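Long-range contacts in acyl-CoA dehydrogenase (Slackia heliotrinireducens, PDB 4RM7), which has the acyl-CoA dehydrogenase fold, in which a beta-sheet domain accompanies two helical domains, and assembles from four subunits: residues Asp69-Val74 / Ala305-Asp310; Gly245-Cys250 / Leu317-Met322; Gln13-His18 / Leu52-Phe57. All blocks are in the same frame, centred on the assembly; numbering follows the deposited sequence. Where two conformers were deposited one is given.

Interaction 1. Residues Asp69-Val74 / Ala305-Asp310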
ATOM      1  N   ASP A  69     -36.893  -1.114   1.723  1.00 49.12           N
ATOM      2  CA  ASP A  69     -36.129  -0.471   2.781  1.00 48.50           C
ATOM      3  C   ASP A  69     -34.683  -0.970   2.705  1.00 52.73           C
ATOM      4  O   ASP A  69     -34.347  -2.031   3.258  1.00 49.96           O
ATOM      5  CB  ASP A  69     -36.737  -0.767   4.152  1.00 44.42           C
ATOM      6  CG  ASP A  69     -38.139  -0.173   4.327  1.00 55.96           C
ATOM      7  OD1 ASP A  69     -38.435   0.894   3.730  1.00 68.03           O
ATOM      8  OD2 ASP A  69     -38.949  -0.771   5.078  1.00 53.91           O
ATOM      9  N   LEU A  70     -33.838  -0.202   2.018  1.00 42.95           N
ATOM     10  CA  LEU A  70     -32.489  -0.651   1.654  1.00 47.56           C
ATOM     11  C   LEU A  70     -31.550  -0.904   2.853  1.00 46.80           C
ATOM     12  O   LEU A  70     -30.829  -1.899   2.870  1.00 45.75           O
ATOM     13  CB  LEU A  70     -31.840   0.359   0.704  1.00 42.28           C
ATOM     14  CG  LEU A  70     -30.561  -0.125   0.023  1.00 40.55           C
ATOM     15  CD1 LEU A  70     -30.787  -1.401  -0.738  1.00 37.68           C
ATOM     16  CD2 LEU A  70     -30.066   0.903  -0.924  1.00 37.57           C
ATOM     17  N   PHE A  71     -31.554  -0.013   3.841  1.00 41.06           N
ATOM     18  CA  PHE A  71     -30.747  -0.225   5.033  1.00 40.99           C
ATOM     19  C   PHE A  71     -31.132  -1.545   5.692  1.00 47.51           C
ATOM     20  O   PHE A  71     -30.260  -2.312   6.097  1.00 44.41           O
ATOM     21  CB  PHE A  71     -30.906   0.925   6.025  1.00 35.13           C
ATOM     22  CG  PHE A  71     -30.034   0.799   7.242  1.00 36.67           C
ATOM     23  CD1 PHE A  71     -28.668   0.569   7.114  1.00 44.60           C
ATOM     24  CD2 PHE A  71     -30.567   0.913   8.519  1.00 39.60           C
ATOM     25  CE1 PHE A  71     -27.841   0.450   8.248  1.00 45.13           C
ATOM     26  CE2 PHE A  71     -29.748   0.790   9.667  1.00 44.12           C
ATOM     27  CZ  PHE A  71     -28.386   0.565   9.525  1.00 41.66           C
ATOM     28  N   ALA A  72     -32.434  -1.821   5.772  1.00 44.73           N
ATOM     29  CA  ALA A  72     -32.900  -3.089   6.338  1.00 45.29           C
ATOM     30  C   ALA A  72     -32.375  -4.283   5.548  1.00 43.04           C
ATOM     31  O   ALA A  72     -31.886  -5.259   6.126  1.00 43.30           O
ATOM     32  CB  ALA A  72     -34.420  -3.126   6.395  1.00 43.62           C
ATOM     33  N   GLN A  73     -32.490  -4.199   4.227  1.00 38.70           N
ATOM     34  CA  GLN A  73     -31.972  -5.229   3.345  1.00 38.89           C
ATOM     35  C   GLN A  73     -30.478  -5.468   3.568  1.00 41.96           C
ATOM     36  O   GLN A  73     -30.011  -6.606   3.571  1.00 44.95           O
ATOM     37  CB  GLN A  73     -32.234  -4.847   1.894  1.00 35.72           C
ATOM     38  CG  GLN A  73     -33.662  -5.073   1.447  1.00 35.60           C
ATOM     39  CD  GLN A  73     -33.900  -4.541   0.039  1.00 45.63           C
ATOM     40  OE1 GLN A  73     -33.291  -3.538  -0.369  1.00 47.43           O
ATOM     41  NE2 GLN A  73     -34.773  -5.214  -0.716  1.00 45.58           N
ATOM     42  N   VAL A  74     -29.743  -4.379   3.760  1.00 44.68           N
ATOM     43  CA  VAL A  74     -28.322  -4.426   4.026  1.00 48.30           C
ATOM     44  C   VAL A  74     -27.998  -5.137   5.338  1.00 50.82           C
ATOM     45  O   VAL A  74     -27.075  -5.960   5.408  1.00 47.47           O
ATOM     46  CB  VAL A  74     -27.753  -3.007   4.037  1.00 45.05           C
ATOM     47  CG1 VAL A  74     -26.441  -2.933   4.805  1.00 38.11           C
ATOM     48  CG2 VAL A  74     -27.581  -2.536   2.621  1.00 40.45           C
ATOM     49  N   ALA A 305     -24.506   4.768   2.308  1.00 43.24           N
ATOM     50  CA  ALA A 305     -25.132   4.738   0.988  1.00 42.41           C
ATOM     51  C   ALA A 305     -26.558   4.229   1.117  1.00 46.66           C
ATOM     52  O   ALA A 305     -27.467   4.761   0.490  1.00 54.21           O
ATOM     53  CB  ALA A 305     -24.331   3.865   0.003  1.00 32.40           C
ATOM     54  N   ALA A 306     -26.755   3.214   1.953  1.00 40.97           N
ATOM     55  CA  ALA A 306     -28.081   2.641   2.120  1.00 37.83           C
ATOM     56  C   ALA A 306     -29.045   3.617   2.791  1.00 42.26           C
ATOM     57  O   ALA A 306     -30.206   3.731   2.389  1.00 47.94           O
ATOM     58  CB  ALA A 306     -28.005   1.359   2.909  1.00 36.16           C
ATOM     59  N   ARG A 307     -28.580   4.319   3.815  1.00 41.87           N
ATOM     60  CA  ARG A 307     -29.467   5.228   4.526  1.00 46.97           C
ATOM     61  C   ARG A 307     -29.824   6.430   3.644  1.00 51.75           C
ATOM     62  O   ARG A 307     -30.933   6.954   3.744  1.00 60.44           O
ATOM     63  CB  ARG A 307     -28.847   5.672   5.862  1.00 40.30           C
ATOM     64  CG  ARG A 307     -28.872   4.598   6.960  1.00 40.15           C
ATOM     65  CD  ARG A 307     -28.303   5.115   8.296  1.00 44.89           C
ATOM     66  NE  ARG A 307     -28.875   4.476   9.487  1.00 60.07           N
ATOM     67  CZ  ARG A 307     -28.163   4.138  10.575  1.00 83.57           C
ATOM     68  NH1 ARG A 307     -26.847   4.363  10.637  1.00 87.75           N
ATOM     69  NH2 ARG A 307     -28.756   3.565  11.620  1.00 82.95           N
ATOM     70  N   GLU A 308     -28.911   6.844   2.765  1.00 53.02           N
ATOM     71  CA  GLU A 308     -29.219   7.886   1.767  1.00 51.77           C
ATOM     72  C   GLU A 308     -30.437   7.539   0.921  1.00 52.24           C
ATOM     73  O   GLU A 308     -31.322   8.365   0.738  1.00 54.02           O
ATOM     74  CB  GLU A 308     -28.042   8.127   0.823  1.00 51.19           C
ATOM     75  CG  GLU A 308     -27.115   9.244   1.221  1.00 50.22           C
ATOM     76  CD  GLU A 308     -26.002   9.459   0.199  1.00 57.58           C
ATOM     77  OE1 GLU A 308     -25.922   8.688  -0.777  1.00 60.47           O
ATOM     78  OE2 GLU A 308     -25.214  10.414   0.360  1.00 67.60           O
ATOM     79  N   TYR A 309     -30.477   6.324   0.386  1.00 46.96           N
ATOM     80  CA  TYR A 309     -31.633   5.917  -0.396  1.00 53.00           C
ATOM     81  C   TYR A 309     -32.900   6.080   0.408  1.00 53.09           C
ATOM     82  O   TYR A 309     -33.882   6.624  -0.072  1.00 59.81           O
ATOM     83  CB  TYR A 309     -31.522   4.470  -0.844  1.00 54.68           C
ATOM     84  CG  TYR A 309     -30.789   4.263  -2.135  1.00 51.11           C
ATOM     85  CD1 TYR A 309     -31.409   4.496  -3.365  1.00 48.15           C
ATOM     86  CD2 TYR A 309     -29.474   3.814  -2.130  1.00 52.07           C
ATOM     87  CE1 TYR A 309     -30.721   4.290  -4.549  1.00 49.49           C
ATOM     88  CE2 TYR A 309     -28.785   3.580  -3.306  1.00 53.49           C
ATOM     89  CZ  TYR A 309     -29.407   3.820  -4.505  1.00 52.58           C
ATOM     90  OH  TYR A 309     -28.692   3.596  -5.648  1.00 58.74           O
ATOM     91  N   ASP A 310     -32.870   5.614   1.645  1.00 49.72           N
ATOM     92  CA  ASP A 310     -34.086   5.555   2.430  1.00 50.92           C
ATOM     93  C   ASP A 310     -34.557   6.963   2.790  1.00 54.73           C
ATOM     94  O   ASP A 310     -35.738   7.174   3.021  1.00 59.89           O
ATOM     95  CB  ASP A 310     -33.880   4.701   3.684  1.00 53.49           C
ATOM     96  CG  ASP A 310     -33.591   3.219   3.363  1.00 57.44           C
ATOM     97  OD1 ASP A 310     -33.913   2.737   2.251  1.00 57.82           O
ATOM     98  OD2 ASP A 310     -33.051   2.524   4.244  1.00 60.82           O
TER
HETATM   99  O   HOH W   1     -34.532   0.503   5.957  1.00 50.25           O
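L70 and F71, in the first turn of helix 70-84, lie against A306, R307 and D310 near the C-terminal end of helix 282-311. This is a near-antiparallel helix pair: the short segment axes approach to 8.3 Å, with 149° between their N-to-C directions. It joins the N-terminal helical domain of the acyl-CoA dehydrogenase fold to the C-terminal one.

The polar part is a fork made by one carboxylate. D310 OD1 accepts from L70 N at 2.9 Å through its syn lone pair, and D310 OD2 accepts from F71 N at 3.0 Å on its syn side. Both amides belong to the start of the helix, so the negative group probably gains from the helix dipole. A water extends the grip: it donates to D310 OD2 and accepts from A72 N at 3.1 Å. D69, at the N-cap position, directs its own carboxylate to G58 N and R63.

Cation-pi and CH-pi contacts share one face of the F71 ring. The extended R307 chain runs alongside the F71 side chain in the same direction. R307 CG sits over the face, 4.2 Å from the F71 centroid, while R307 CZ lies off-centre, 33° from the ring normal. Guanidinium and ring are tilted by 31°, so this is not a parallel stack.

Apolar packing centres on A306, whose small side chain lets the backbones draw close: A306 CB is 3.8 Å from F71 CA. L70 CG flanks the same methyl at 4.1 Å, and V74 CG2 meets A306 CB at 3.9 Å.

Interaction 2. Residues Gly245-Cys250 / Leu317-Met322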
ATOM      1  N   GLY A 245     -27.647  -3.251  -6.700  1.00 46.36           N
ATOM      2  CA  GLY A 245     -26.861  -4.474  -6.733  1.00 43.25           C
ATOM      3  C   GLY A 245     -25.474  -4.271  -6.146  1.00 44.56           C
ATOM      4  O   GLY A 245     -24.909  -5.175  -5.542  1.00 44.13           O
ATOM      5  N   ARG A 246     -24.921  -3.071  -6.313  1.00 43.23           N
ATOM      6  CA  ARG A 246     -23.630  -2.752  -5.740  1.00 37.60           C
ATOM      7  C   ARG A 246     -23.718  -2.644  -4.220  1.00 40.31           C
ATOM      8  O   ARG A 246     -22.817  -3.094  -3.515  1.00 44.18           O
ATOM      9  CB  ARG A 246     -23.082  -1.458  -6.324  1.00 37.96           C
ATOM     10  CG  ARG A 246     -22.803  -1.568  -7.782  1.00 40.94           C
ATOM     11  CD  ARG A 246     -22.061  -0.407  -8.315  1.00 40.40           C
ATOM     12  NE  ARG A 246     -22.006  -0.514  -9.768  1.00 50.19           N
ATOM     13  CZ  ARG A 246     -22.444   0.414 -10.603  1.00 56.83           C
ATOM     14  NH1 ARG A 246     -22.951   1.544 -10.136  1.00 69.11           N
ATOM     15  NH2 ARG A 246     -22.360   0.211 -11.903  1.00 65.35           N
ATOM     16  N   VAL A 247     -24.805  -2.068  -3.712  1.00 37.86           N
ATOM     17  CA  VAL A 247     -24.962  -1.976  -2.267  1.00 38.87           C
ATOM     18  C   VAL A 247     -25.057  -3.383  -1.659  1.00 40.39           C
ATOM     19  O   VAL A 247     -24.364  -3.700  -0.691  1.00 43.68           O
ATOM     20  CB  VAL A 247     -26.180  -1.132  -1.875  1.00 43.56           C
ATOM     21  CG1 VAL A 247     -26.228  -0.977  -0.368  1.00 44.31           C
ATOM     22  CG2 VAL A 247     -26.099   0.255  -2.549  1.00 41.37           C
ATOM     23  N   PHE A 248     -25.884  -4.223  -2.265  1.00 43.32           N
ATOM     24  CA  PHE A 248     -26.021  -5.614  -1.868  1.00 38.62           C
ATOM     25  C   PHE A 248     -24.692  -6.342  -1.848  1.00 39.66           C
ATOM     26  O   PHE A 248     -24.375  -7.037  -0.887  1.00 42.19           O
ATOM     27  CB  PHE A 248     -26.978  -6.339  -2.807  1.00 37.37           C
ATOM     28  CG  PHE A 248     -28.392  -5.898  -2.668  1.00 37.91           C
ATOM     29  CD1 PHE A 248     -28.779  -5.121  -1.582  1.00 32.51           C
ATOM     30  CD2 PHE A 248     -29.343  -6.252  -3.622  1.00 41.30           C
ATOM     31  CE1 PHE A 248     -30.087  -4.712  -1.451  1.00 37.90           C
ATOM     32  CE2 PHE A 248     -30.662  -5.844  -3.499  1.00 43.28           C
ATOM     33  CZ  PHE A 248     -31.039  -5.068  -2.420  1.00 38.75           C
ATOM     34  N   THR A 249     -23.920  -6.178  -2.911  1.00 37.01           N
ATOM     35  CA  THR A 249     -22.650  -6.873  -3.031  1.00 35.75           C
ATOM     36  C   THR A 249     -21.663  -6.407  -1.969  1.00 38.93           C
ATOM     37  O   THR A 249     -20.922  -7.203  -1.383  1.00 41.24           O
ATOM     38  CB  THR A 249     -22.062  -6.676  -4.424  1.00 38.17           C
ATOM     39  OG1 THR A 249     -22.827  -7.449  -5.342  1.00 49.11           O
ATOM     40  CG2 THR A 249     -20.639  -7.151  -4.481  1.00 41.64           C
ATOM     41  N   CYS A 250     -21.683  -5.115  -1.683  1.00 33.38           N
ATOM     42  CA  CYS A 250     -20.787  -4.588  -0.670  1.00 32.53           C
ATOM     43  C   CYS A 250     -21.209  -5.032   0.736  1.00 35.46           C
ATOM     44  O   CYS A 250     -20.357  -5.364   1.563  1.00 43.68           O
ATOM     45  CB  CYS A 250     -20.694  -3.063  -0.786  1.00 27.13           C
ATOM     46  SG  CYS A 250     -19.802  -2.587  -2.320  1.00 45.80           S
ATOM     47  N   LEU A 317     -22.434   9.163  -6.409  1.00 48.14           N
ATOM     48  CA  LEU A 317     -21.047   9.160  -5.967  1.00 38.44           C
ATOM     49  C   LEU A 317     -20.838   8.327  -4.714  1.00 39.99           C
ATOM     50  O   LEU A 317     -19.801   7.677  -4.573  1.00 41.60           O
ATOM     51  CB  LEU A 317     -20.578  10.566  -5.699  1.00 33.69           C
ATOM     52  CG  LEU A 317     -19.102  10.678  -5.334  1.00 35.02           C
ATOM     53  CD1 LEU A 317     -18.250  10.013  -6.427  1.00 29.25           C
ATOM     54  CD2 LEU A 317     -18.779  12.145  -5.222  1.00 31.68           C
ATOM     55  N   SER A 318     -21.810   8.354  -3.806  1.00 33.42           N
ATOM     56  CA  SER A 318     -21.728   7.537  -2.595  1.00 36.45           C
ATOM     57  C   SER A 318     -21.566   6.064  -2.955  1.00 42.06           C
ATOM     58  O   SER A 318     -20.714   5.375  -2.405  1.00 48.92           O
ATOM     59  CB  SER A 318     -22.972   7.698  -1.723  1.00 38.23           C
ATOM     60  OG  SER A 318     -23.110   9.009  -1.227  1.00 41.02           O
ATOM     61  N   VAL A 319     -22.397   5.595  -3.881  1.00 39.54           N
ATOM     62  CA  VAL A 319     -22.390   4.197  -4.295  1.00 38.06           C
ATOM     63  C   VAL A 319     -21.100   3.856  -5.043  1.00 39.15           C
ATOM     64  O   VAL A 319     -20.541   2.777  -4.885  1.00 42.60           O
ATOM     65  CB  VAL A 319     -23.621   3.894  -5.164  1.00 34.64           C
ATOM     66  CG1 VAL A 319     -23.469   2.560  -5.905  1.00 33.85           C
ATOM     67  CG2 VAL A 319     -24.888   3.912  -4.293  1.00 30.93           C
ATOM     68  N   ALA A 320     -20.606   4.797  -5.830  1.00 40.54           N
ATOM     69  CA  ALA A 320     -19.356   4.579  -6.543  1.00 34.66           C
ATOM     70  C   ALA A 320     -18.158   4.495  -5.579  1.00 37.05           C
ATOM     71  O   ALA A 320     -17.267   3.665  -5.762  1.00 40.49           O
ATOM     72  CB  ALA A 320     -19.148   5.690  -7.578  1.00 30.09           C
ATOM     73  N   LEU A 321     -18.128   5.347  -4.560  1.00 37.49           N
ATOM     74  CA  LEU A 321     -16.990   5.364  -3.635  1.00 36.28           C
ATOM     75  C   LEU A 321     -17.001   4.101  -2.776  1.00 35.62           C
ATOM     76  O   LEU A 321     -15.983   3.463  -2.591  1.00 38.43           O
ATOM     77  CB  LEU A 321     -17.009   6.621  -2.752  1.00 28.68           C
ATOM     78  CG  LEU A 321     -16.790   7.957  -3.474  1.00 32.51           C
ATOM     79  CD1 LEU A 321     -16.827   9.111  -2.484  1.00 28.61           C
ATOM     80  CD2 LEU A 321     -15.475   7.955  -4.254  1.00 30.42           C
HETATM   81  N   MSE A 322     -18.176   3.749  -2.272  1.00 35.64           N
HETATM   82  CA  MSE A 322     -18.416   2.487  -1.596  1.00 39.27           C
HETATM   83  C   MSE A 322     -17.933   1.284  -2.420  1.00 40.19           C
HETATM   84  O   MSE A 322     -17.173   0.468  -1.934  1.00 38.49           O
HETATM   85  CB  MSE A 322     -19.916   2.350  -1.294  1.00 35.20           C
HETATM   86  CG  MSE A 322     -20.306   1.038  -0.674  1.00 35.45           C
HETATM   87 SE   MSE A 322     -22.171   0.653  -1.011  0.66 38.49          SE
HETATM   88  CE  MSE A 322     -21.979   0.173  -2.904  1.00 33.73           C
TER
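Selenomethionine M322 reaches across to R246, V247 and C250, joining two helices of the four-helix bundle that characterises the C-terminal domain of acyl-CoA dehydrogenases. Helices 234-270 and 316-341 run in broadly the same direction here, crossing at 36°, and their segment axes come no closer than 9.9 Å. Helix 282-311, the one between them in sequence, adds V302 and A305 against M322. With the axes this far apart, the side chains must bridge the gap.

M322 does so with a hooked chain. CG stands anti to the backbone N (chi1 176°), and the bend at chi3, 74°, turns CE onto the facing helix turn. Three residues of that helix line one side of the methyl: it meets C250 SG at 3.6 Å, R246 CB at 3.9 Å and V247 CG2 at 4.1 Å. It also lies 3.4 Å from R246 O, a van der Waals neighbour whose backbone hydrogen bond goes to C250 N within its own helix. V247 and M322 cross at about a right angle, which puts the valine branch across the end of the hook.

A second right-angle crossing involves R246 and V319. The extended arginine chain passes V319 CG1, which is 4.1 Å from R246 CB and equally near R246 CD, and lies near the guanidinium plane, at its edge. The polar end of R246 is held by another partner, D366, whose backbone O accepts from R246 NE. The other valine branch, V319 CG2, faces V247 CG2 at 4.2 Å.

No hydrogen bond links the two segments, and all five touching residues are buried, so this is apolar core packing. Behind the methyl, M322 SE rests 4.0 Å from C250 CB.

Interaction 3. Residues Gln13-His18 / Leu52-Phe57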
ATOM      1  N   GLN A  13     -32.774  -3.355  15.437  1.00 52.58           N
ATOM      2  CA  GLN A  13     -32.136  -4.378  16.246  1.00 53.86           C
ATOM      3  C   GLN A  13     -32.961  -5.662  16.310  1.00 53.68           C
ATOM      4  O   GLN A  13     -32.404  -6.764  16.315  1.00 56.75           O
ATOM      5  CB  GLN A  13     -31.878  -3.854  17.655  1.00 59.96           C
ATOM      6  CG  GLN A  13     -30.746  -2.865  17.740  1.00 64.59           C
ATOM      7  CD  GLN A  13     -30.744  -2.079  19.039  1.00 73.10           C
ATOM      8  OE1 GLN A  13     -31.487  -2.390  19.977  1.00 83.06           O
ATOM      9  NE2 GLN A  13     -29.911  -1.045  19.099  1.00 69.99           N
ATOM     10  N   ARG A  14     -34.284  -5.534  16.368  1.00 53.53           N
ATOM     11  CA  ARG A  14     -35.128  -6.727  16.415  1.00 55.11           C
ATOM     12  C   ARG A  14     -35.008  -7.518  15.107  1.00 50.83           C
ATOM     13  O   ARG A  14     -34.959  -8.756  15.122  1.00 52.17           O
ATOM     14  CB  ARG A  14     -36.591  -6.369  16.682  1.00 50.48           C
ATOM     15  CG  ARG A  14     -36.907  -6.118  18.127  1.00 51.47           C
ATOM     16  CD  ARG A  14     -38.403  -6.202  18.384  1.00 48.82           C
ATOM     17  NE  ARG A  14     -38.715  -6.157  19.819  1.00 50.36           N
ATOM     18  CZ  ARG A  14     -39.040  -5.052  20.479  1.00 63.45           C
ATOM     19  NH1 ARG A  14     -39.085  -3.885  19.847  1.00 74.36           N
ATOM     20  NH2 ARG A  14     -39.313  -5.108  21.774  1.00 71.46           N
ATOM     21  N   LEU A  15     -34.961  -6.788  13.993  1.00 44.09           N
ATOM     22  CA  LEU A  15     -34.754  -7.382  12.676  1.00 47.72           C
ATOM     23  C   LEU A  15     -33.500  -8.255  12.680  1.00 49.51           C
ATOM     24  O   LEU A  15     -33.530  -9.426  12.269  1.00 45.86           O
ATOM     25  CB  LEU A  15     -34.645  -6.289  11.609  1.00 48.46           C
ATOM     26  CG  LEU A  15     -34.244  -6.700  10.191  1.00 49.61           C
ATOM     27  CD1 LEU A  15     -35.314  -7.556   9.554  1.00 48.04           C
ATOM     28  CD2 LEU A  15     -33.974  -5.463   9.332  1.00 46.50           C
ATOM     29  N   LEU A  16     -32.412  -7.684  13.179  1.00 49.72           N
ATOM     30  CA  LEU A  16     -31.168  -8.418  13.306  1.00 50.96           C
ATOM     31  C   LEU A  16     -31.343  -9.668  14.134  1.00 54.20           C
ATOM     32  O   LEU A  16     -30.812 -10.723  13.786  1.00 62.01           O
ATOM     33  CB  LEU A  16     -30.100  -7.550  13.940  1.00 53.83           C
ATOM     34  CG  LEU A  16     -29.230  -6.840  12.944  1.00 54.13           C
ATOM     35  CD1 LEU A  16     -28.415  -5.849  13.701  1.00 62.32           C
ATOM     36  CD2 LEU A  16     -28.353  -7.867  12.280  1.00 58.81           C
ATOM     37  N   ASN A  17     -32.080  -9.547  15.235  1.00 53.41           N
ATOM     38  CA  ASN A  17     -32.298 -10.692  16.113  1.00 52.42           C
ATOM     39  C   ASN A  17     -32.983 -11.810  15.348  1.00 50.20           C
ATOM     40  O   ASN A  17     -32.593 -12.977  15.454  1.00 56.43           O
ATOM     41  CB  ASN A  17     -33.134 -10.313  17.331  1.00 53.33           C
ATOM     42  CG  ASN A  17     -32.439  -9.325  18.240  1.00 58.89           C
ATOM     43  OD1 ASN A  17     -31.217  -9.177  18.205  1.00 60.31           O
ATOM     44  ND2 ASN A  17     -33.225  -8.647  19.077  1.00 65.08           N
ATOM     45  N   HIS A  18     -34.001 -11.444  14.571  0.50 47.11           N
ATOM     46  CA  HIS A  18     -34.759 -12.413  13.791  0.50 47.11           C
ATOM     47  C   HIS A  18     -33.881 -13.076  12.737  0.50 48.30           C
ATOM     48  O   HIS A  18     -33.911 -14.295  12.569  0.50 50.61           O
ATOM     49  CB  HIS A  18     -35.962 -11.747  13.129  0.50 45.34           C
ATOM     50  CG  HIS A  18     -36.908 -11.117  14.100  0.50 45.96           C
ATOM     51  ND1 HIS A  18     -38.013 -10.386  13.701  0.50 45.15           N
ATOM     52  CD2 HIS A  18     -36.925 -11.104  15.454  0.50 47.22           C
ATOM     53  CE1 HIS A  18     -38.661  -9.959  14.765  0.50 47.72           C
ATOM     54  NE2 HIS A  18     -38.026 -10.381  15.846  0.50 48.04           N
ATOM     55  N   LEU A  52     -39.563 -15.304   6.831  1.00 49.70           N
ATOM     56  CA  LEU A  52     -38.977 -14.640   7.977  1.00 51.74           C
ATOM     57  C   LEU A  52     -39.808 -13.473   8.448  1.00 58.34           C
ATOM     58  O   LEU A  52     -40.466 -12.813   7.661  1.00 64.88           O
ATOM     59  CB  LEU A  52     -37.597 -14.124   7.623  1.00 48.34           C
ATOM     60  CG  LEU A  52     -36.416 -14.968   8.063  1.00 54.88           C
ATOM     61  CD1 LEU A  52     -35.133 -14.345   7.564  1.00 41.25           C
ATOM     62  CD2 LEU A  52     -36.406 -15.093   9.568  1.00 61.49           C
ATOM     63  N   ASP A  53     -39.780 -13.219   9.744  1.00 48.21           N
ATOM     64  CA  ASP A  53     -40.433 -12.041  10.256  1.00 54.17           C
ATOM     65  C   ASP A  53     -39.432 -10.920  10.171  1.00 61.20           C
ATOM     66  O   ASP A  53     -38.487 -10.867  10.926  1.00 66.50           O
ATOM     67  CB  ASP A  53     -40.851 -12.233  11.709  1.00 56.44           C
ATOM     68  CG  ASP A  53     -41.476 -10.988  12.303  1.00 69.20           C
ATOM     69  OD1 ASP A  53     -41.558 -10.879  13.534  1.00 82.33           O
ATOM     70  OD2 ASP A  53     -41.894 -10.111  11.539  1.00 72.93           O
ATOM     71  N   PHE A  54     -39.684  -9.993   9.271  1.00 53.35           N
ATOM     72  CA  PHE A  54     -38.748  -8.941   8.983  1.00 48.00           C
ATOM     73  C   PHE A  54     -39.072  -7.711   9.794  1.00 53.58           C
ATOM     74  O   PHE A  54     -38.528  -6.654   9.561  1.00 62.45           O
ATOM     75  CB  PHE A  54     -38.707  -8.643   7.492  1.00 51.38           C
ATOM     76  CG  PHE A  54     -37.984  -9.681   6.694  1.00 45.78           C
ATOM     77  CD1 PHE A  54     -36.629  -9.839   6.819  1.00 49.81           C
ATOM     78  CD2 PHE A  54     -38.662 -10.495   5.826  1.00 44.70           C
ATOM     79  CE1 PHE A  54     -35.962 -10.791   6.088  1.00 38.82           C
ATOM     80  CE2 PHE A  54     -38.004 -11.451   5.097  1.00 45.04           C
ATOM     81  CZ  PHE A  54     -36.651 -11.599   5.228  1.00 42.10           C
ATOM     82  N   ASN A  55     -39.978  -7.865  10.745  1.00 55.97           N
ATOM     83  CA  ASN A  55     -40.311  -6.796  11.664  1.00 60.96           C
ATOM     84  C   ASN A  55     -40.839  -5.583  10.948  1.00 58.93           C
ATOM     85  O   ASN A  55     -40.561  -4.465  11.326  1.00 58.46           O
ATOM     86  CB  ASN A  55     -39.096  -6.414  12.494  1.00 55.28           C
ATOM     87  CG  ASN A  55     -39.467  -5.739  13.788  1.00 60.47           C
ATOM     88  OD1 ASN A  55     -40.505  -6.016  14.367  1.00 68.35           O
ATOM     89  ND2 ASN A  55     -38.610  -4.858  14.254  1.00 57.30           N
ATOM     90  N   GLY A  56     -41.592  -5.827   9.892  1.00 54.93           N
ATOM     91  CA  GLY A  56     -42.348  -4.795   9.227  1.00 52.09           C
ATOM     92  C   GLY A  56     -41.548  -3.992   8.240  1.00 56.75           C
ATOM     93  O   GLY A  56     -42.068  -3.106   7.594  1.00 64.24           O
ATOM     94  N   PHE A  57     -40.277  -4.310   8.112  1.00 53.16           N
ATOM     95  CA  PHE A  57     -39.463  -3.669   7.110  1.00 49.15           C
ATOM     96  C   PHE A  57     -39.803  -4.200   5.741  1.00 55.99           C
ATOM     97  O   PHE A  57     -40.248  -5.321   5.608  1.00 64.86           O
ATOM     98  CB  PHE A  57     -37.999  -3.861   7.419  1.00 41.82           C
ATOM     99  CG  PHE A  57     -37.511  -2.982   8.510  1.00 45.13           C
ATOM    100  CD1 PHE A  57     -37.248  -1.659   8.269  1.00 43.02           C
ATOM    101  CD2 PHE A  57     -37.339  -3.471   9.776  1.00 46.08           C
ATOM    102  CE1 PHE A  57     -36.809  -0.837   9.272  1.00 43.10           C
ATOM    103  CE2 PHE A  57     -36.902  -2.657  10.787  1.00 47.83           C
ATOM    104  CZ  PHE A  57     -36.636  -1.335  10.536  1.00 43.84           C
TER
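An Asx turn at D53 runs into a type I' beta turn from F54 to F57, and the loop 52-57 that holds both turns docks on helix 10-26 through H18, L15 and R14. Both elements belong to the N-terminal helical domain. The Asx turn rests on D53 OD2 accepting from N55 N at 3.1 Å, with the amide above the carboxylate plane.

One hydrogen bond crosses the contact. In the H18 conformer given, one of two deposited, ND1 donates to D53 O at 2.9 Å with an N-H...O angle of 149°. The oxygen lies close to the imidazole plane, at the ring edge, whereas ND1 stands above the carbonyl plane. The D53 carboxylate lies well off the ring plane, OD1 3.3 Å from H18 CE1, with ring and carboxylate planes 30° apart.

L15 forms the apolar half. Chi1 of 172° sets CG anti to the backbone N; from CG the two methyls go to different phenylalanines. CD1 meets the edge of the F54 ring, 3.8 Å from CD1 of F54, and CD2 approaches CD2 of F57 at 3.9 Å. A72 of helix 70-84 backs both L15 and F57.

N55 comes against R14, its ND2 3.5 Å from R14 CB. That amide nitrogen donates to D11 O, in the same helix, so N55 ties the turn to the helix backbone.

The loop is thus held by apolar contact at buried L15 and by polar bonds from the partly exposed H18 and N55. The nearby D53 carboxylate could favour a positively charged H18, but the alternate conformer and a crystal neighbour touching H18 make its exact pose less certain.

Interaction 1 is the hub of the three. Its centre lies 11 Å from that of interaction 2 and 15 Å from that of interaction 3, whereas interactions 2 and 3 are 23 Å apart between centres, with nearest atoms about 11 Å apart. Toward interaction 2, V74 CG2 packs on V247 CG1 at 3.6 Å, and E308 OE1 probably hydrogen-bonds S318 OG at 2.9 Å. Toward interaction 3, A72 CB meets F57 CD1 at 3.7 Å and L15 CD2 at 3.8 Å. Helix 70-84 thus carries packing from the N-terminal loop to the C-terminal bundle. Along the chain, interactions 1 and 2 interleave, while interaction 3 closes before either begins.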